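Long-range contacts in putative sortase (Streptococcus pneumoniae, PDB 2W1K), which acts as a class C (pilin) sortase, a transpeptidase that probably joins pilin subunits covalently into the pilus fibre of the pneumococcus: residues A[26-31]-A[54-59]; A[123-128]-A[185-190]. All blocks are in the same frame, centred on the assembly; numbering follows the deposited sequence.

The two contacts lie on opposite sides of the chain's centre, with their own centres 27 Å apart and nearest atoms about 15 Å apart, so neither touches the other. Contact 1 (26-31 with 54-59) fastens a loop to helix 18-34, the second of two N-terminal helices, outside the sheet; contact 2 (123-128 with 185-190) seats a turn on a strand of the sortase barrel. Both are mostly buried, each with some exposed margin, and they share no element. Their chemistry differs: contact 1 mixes a histidine-to-carbonyl hydrogen bond, a water and paired tyrosines, whereas contact 2 has no hydrogen bond across it and relies on leucine, valine and phenylalanine packing.

Contact 1. Residues A[26-31]-A[54-59]; sequences NHSLAY and YQVSDD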
# COMPACT_ATOMS: atom_id res chain seq x y z
N ASN A 26 -9.57 0.94 -14.31
CA ASN A 26 -10.74 1.79 -14.41
C ASN A 26 -11.60 1.78 -13.10
O ASN A 26 -12.08 2.80 -12.66
CB ASN A 26 -11.56 1.21 -15.51
CG ASN A 26 -10.94 1.46 -16.92
OD1 ASN A 26 -9.89 2.13 -17.09
ND2 ASN A 26 -11.63 0.95 -17.93
N HIS A 27 -11.80 0.62 -12.48
CA HIS A 27 -12.43 0.55 -11.17
C HIS A 27 -11.68 1.34 -10.12
O HIS A 27 -12.34 1.89 -9.19
CB HIS A 27 -12.61 -0.91 -10.72
CG HIS A 27 -13.54 -1.65 -11.64
ND1 HIS A 27 -13.80 -3.00 -11.54
CD2 HIS A 27 -14.29 -1.21 -12.70
CE1 HIS A 27 -14.65 -3.36 -12.49
NE2 HIS A 27 -14.97 -2.29 -13.20
N SER A 28 -10.33 1.32 -10.18
CA SER A 28 -9.58 2.10 -9.21
C SER A 28 -9.72 3.62 -9.45
O SER A 28 -9.81 4.43 -8.49
CB SER A 28 -8.04 1.75 -9.29
OG SER A 28 -7.80 0.36 -8.97
N LEU A 29 -9.64 4.03 -10.72
CA LEU A 29 -9.94 5.45 -11.02
C LEU A 29 -11.29 5.85 -10.40
O LEU A 29 -11.35 6.89 -9.78
CB LEU A 29 -10.04 5.70 -12.56
CG LEU A 29 -10.16 7.16 -12.95
CD1 LEU A 29 -9.00 8.00 -12.39
CD2 LEU A 29 -10.22 7.20 -14.53
N ALA A 30 -12.36 5.04 -10.64
CA ALA A 30 -13.72 5.26 -10.15
C ALA A 30 -13.72 5.38 -8.68
O ALA A 30 -14.38 6.27 -8.08
CB ALA A 30 -14.69 4.08 -10.52
N TYR A 31 -13.02 4.46 -8.03
CA TYR A 31 -12.97 4.58 -6.61
C TYR A 31 -12.32 5.92 -6.18
O TYR A 31 -12.79 6.58 -5.22
CB TYR A 31 -12.12 3.45 -6.08
CG TYR A 31 -11.90 3.49 -4.54
CD1 TYR A 31 -10.81 4.18 -3.99
CD2 TYR A 31 -12.72 2.73 -3.67
CE1 TYR A 31 -10.59 4.18 -2.63
CE2 TYR A 31 -12.51 2.74 -2.27
CZ TYR A 31 -11.44 3.45 -1.76
OH TYR A 31 -11.13 3.49 -0.37
N TYR A 54 -15.28 -1.41 -1.82
CA TYR A 54 -14.45 -0.80 -2.83
C TYR A 54 -15.03 -0.94 -4.22
O TYR A 54 -14.83 -0.06 -5.04
CB TYR A 54 -13.06 -1.42 -2.81
CG TYR A 54 -12.15 -0.91 -1.72
CD1 TYR A 54 -12.30 -1.37 -0.42
CD2 TYR A 54 -11.06 -0.02 -2.02
CE1 TYR A 54 -11.43 -0.97 0.59
CE2 TYR A 54 -10.20 0.37 -1.02
CZ TYR A 54 -10.38 -0.08 0.29
OH TYR A 54 -9.50 0.29 1.31
N GLN A 55 -15.71 -2.05 -4.51
CA GLN A 55 -16.22 -2.33 -5.88
C GLN A 55 -15.07 -2.22 -6.90
O GLN A 55 -15.19 -1.60 -7.98
CB GLN A 55 -17.36 -1.37 -6.29
CG GLN A 55 -18.43 -1.32 -5.27
CD GLN A 55 -19.69 -0.56 -5.68
OE1 GLN A 55 -19.62 0.51 -6.30
NE2 GLN A 55 -20.87 -1.09 -5.27
N VAL A 56 -13.92 -2.74 -6.54
CA VAL A 56 -12.80 -2.73 -7.50
C VAL A 56 -12.73 -4.21 -8.07
O VAL A 56 -12.65 -4.45 -9.27
CB VAL A 56 -11.45 -2.26 -6.80
CG1 VAL A 56 -10.20 -2.67 -7.60
CG2 VAL A 56 -11.52 -0.73 -6.38
N SER A 57 -12.91 -5.17 -7.18
CA SER A 57 -12.89 -6.59 -7.63
C SER A 57 -14.23 -7.27 -7.27
O SER A 57 -14.88 -6.86 -6.29
CB SER A 57 -11.75 -7.36 -6.88
OG SER A 57 -11.77 -8.71 -7.40
N ASP A 58 -14.57 -8.39 -7.91
CA ASP A 58 -15.76 -9.12 -7.47
C ASP A 58 -15.54 -9.85 -6.15
O ASP A 58 -16.46 -10.31 -5.55
CB ASP A 58 -16.12 -10.22 -8.49
CG ASP A 58 -17.11 -9.75 -9.56
OD1 ASP A 58 -16.73 -8.87 -10.41
OD2 ASP A 58 -18.29 -10.27 -9.57
N ASP A 59 -14.28 -10.07 -5.79
CA ASP A 59 -13.90 -10.73 -4.59
C ASP A 59 -13.30 -9.66 -3.63
O ASP A 59 -12.22 -9.10 -3.83
CB ASP A 59 -12.82 -11.78 -4.99
CG ASP A 59 -12.26 -12.52 -3.78
OD1 ASP A 59 -12.65 -12.22 -2.61
OD2 ASP A 59 -11.38 -13.40 -4.02
O HOH W 1 -14.92 1.35 -8.05
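His27 and Val56 bring the two backbones together, CA to CA 4.9 Å, and the gap widens to 6.7 Å between the CA atoms of Tyr31 and Tyr54. Here helix 18-34 meets the loop leading to strand 65-69; in class C sortases the chain between these elements carries the lid over the active site. Gln55 takes a left-handed helical backbone conformation, turning the loop beside the helix. The His27 imidazole turns ND1 to the loop, where it donates to Val56 O at 2.9 Å, nearly straight at 167°, with the acceptor in the ring plane. The Tyr31 and Tyr54 rings are almost parallel (6°) but slid apart, though their closest approach is doubtful in the model. Their hydroxyls are anchored elsewhere: Tyr31 OH to Asp95 and Gly96, Tyr54 OH to His93. The Val56 methyls lie against the helix, CG2 4.2 Å from Tyr31 CB and CG1 4.1 Å from Ser28 OG, a hydroxyl hydrogen-bonded to Tyr64 OH and Gln24 O. One water sits between the backbones, within hydrogen-bonding distance of both, 2.9 Å from His27 O and 3.0 Å from Gln55 O.

Contact 2. Residues A[123-128]-A[185-190]; sequences RHLDQL and LLVNFE
Leu125 opens the contact by setting its CB 4.0 Å from Val187 CG2, with its CD1 4.1 Å from the same methyl; the two side chains cross obliquely. It lies in a short 3-10 turn lodged against strand 183-196 of the sortase beta-barrel. Leu185 and Val187 point toward the 123-128 segment, and the Phe189 ring also reaches it. Leu125 O lies 3.9 Å from Val187 CG2. Asp126 follows at the exposed margin, where Leu185 CD2 lies 4.1 Å from Asp126 CA and 4.2 Å from Asp126 CB. Asp126 OD1 forms a salt bridge with Arg114. After the turn, Leu128 sends in CD1, the methyl that does its touching: 3.7 Å from Val187 CG1 and 3.6 Å from Phe189 CZ. It meets the phenyl ring at the edge, near the ring plane, and the two side chains run at about a right angle. Strand 183-196 lies between antiparallel strands 168-176 and 141-153; Leu125 and Phe189 both touch Leu172 of the former, Val187 and Phe189 touch Met147 of the latter, and Leu72, from the loop joining strands 65-69 and 74-80, packs on Leu125 and Leu128.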
# COMPACT_ATOMS: atom_id res chain seq x y z
N ARG A 123 7.17 -4.33 11.20
CA ARG A 123 7.94 -4.23 12.50
C ARG A 123 9.01 -3.13 12.41
O ARG A 123 9.20 -2.27 13.35
CB ARG A 123 8.61 -5.57 12.82
CG ARG A 123 9.07 -5.65 14.30
CD ARG A 123 9.23 -7.10 14.70
NE ARG A 123 7.94 -7.82 14.61
CZ ARG A 123 7.82 -9.13 14.79
NH1 ARG A 123 8.91 -9.88 15.06
NH2 ARG A 123 6.61 -9.71 14.71
N HIS A 124 9.69 -3.12 11.26
CA HIS A 124 10.92 -2.32 11.05
C HIS A 124 10.88 -1.04 10.18
O HIS A 124 11.92 -0.53 9.74
CB HIS A 124 12.01 -3.21 10.44
CG HIS A 124 12.28 -4.46 11.25
ND1 HIS A 124 12.78 -4.41 12.56
CD2 HIS A 124 12.16 -5.77 10.93
CE1 HIS A 124 12.93 -5.65 13.00
NE2 HIS A 124 12.53 -6.49 12.05
N LEU A 125 9.72 -0.48 9.96
CA LEU A 125 9.65 0.75 9.19
C LEU A 125 10.51 1.85 9.76
O LEU A 125 10.86 2.82 9.06
CB LEU A 125 8.22 1.24 9.22
CG LEU A 125 7.31 0.54 8.21
CD1 LEU A 125 5.97 1.24 8.01
CD2 LEU A 125 7.98 0.36 6.96
N ASP A 126 10.82 1.77 11.06
CA ASP A 126 11.56 2.90 11.73
C ASP A 126 13.03 2.95 11.25
O ASP A 126 13.71 3.94 11.43
CB ASP A 126 11.52 2.78 13.25
CG ASP A 126 12.07 1.45 13.73
OD1 ASP A 126 11.50 0.39 13.48
OD2 ASP A 126 13.13 1.44 14.34
N GLN A 127 13.50 1.87 10.63
CA GLN A 127 14.83 1.82 10.03
C GLN A 127 15.07 2.52 8.66
O GLN A 127 16.22 2.68 8.27
CB GLN A 127 15.15 0.38 9.86
CG GLN A 127 15.46 -0.26 11.17
CD GLN A 127 15.68 -1.75 11.06
OE1 GLN A 127 15.51 -2.46 12.03
NE2 GLN A 127 16.05 -2.23 9.85
N LEU A 128 13.99 2.86 7.94
CA LEU A 128 14.03 3.41 6.63
C LEU A 128 14.72 4.76 6.68
O LEU A 128 14.44 5.54 7.62
CB LEU A 128 12.61 3.58 6.09
CG LEU A 128 11.96 2.27 5.64
CD1 LEU A 128 10.42 2.45 5.49
CD2 LEU A 128 12.68 1.82 4.37
N LEU A 185 3.06 5.51 13.57
CA LEU A 185 4.18 5.90 12.70
C LEU A 185 3.80 6.03 11.18
O LEU A 185 3.30 5.08 10.53
CB LEU A 185 5.38 4.98 12.91
CG LEU A 185 6.61 5.18 11.98
CD1 LEU A 185 7.16 6.59 12.07
CD2 LEU A 185 7.70 4.18 12.30
N LEU A 186 4.06 7.18 10.61
CA LEU A 186 3.86 7.35 9.17
C LEU A 186 5.18 7.49 8.47
O LEU A 186 5.92 8.37 8.79
CB LEU A 186 3.09 8.63 8.89
CG LEU A 186 1.56 8.73 8.94
CD1 LEU A 186 0.84 7.84 9.94
CD2 LEU A 186 1.01 10.18 8.93
N VAL A 187 5.41 6.71 7.42
CA VAL A 187 6.56 6.86 6.58
C VAL A 187 6.06 7.21 5.15
O VAL A 187 5.33 6.43 4.52
CB VAL A 187 7.39 5.50 6.58
CG1 VAL A 187 8.67 5.72 5.83
CG2 VAL A 187 7.72 4.99 8.06
N ASN A 188 6.40 8.40 4.65
CA ASN A 188 5.99 8.92 3.34
C ASN A 188 6.99 8.61 2.27
O ASN A 188 8.23 8.75 2.48
CB ASN A 188 5.66 10.41 3.42
CG ASN A 188 4.69 10.68 4.58
OD1 ASN A 188 3.66 10.05 4.65
ND2 ASN A 188 5.11 11.48 5.56
N PHE A 189 6.48 8.20 1.12
CA PHE A 189 7.32 7.89 -0.00
C PHE A 189 6.83 8.69 -1.22
O PHE A 189 5.63 8.77 -1.41
CB PHE A 189 7.12 6.41 -0.36
CG PHE A 189 7.78 5.44 0.58
CD1 PHE A 189 7.19 5.12 1.83
CD2 PHE A 189 9.00 4.83 0.23
CE1 PHE A 189 7.82 4.19 2.71
CE2 PHE A 189 9.61 3.89 1.10
CZ PHE A 189 9.00 3.58 2.33
N GLU A 190 7.74 9.22 -2.07
CA GLU A 190 7.29 9.95 -3.26
C GLU A 190 7.54 9.04 -4.48
O GLU A 190 8.53 8.30 -4.56
CB GLU A 190 8.04 11.32 -3.45
CG GLU A 190 7.32 12.16 -4.52
CD GLU A 190 7.87 13.63 -4.69
OE1 GLU A 190 8.89 13.91 -4.07
OE2 GLU A 190 7.27 14.47 -5.43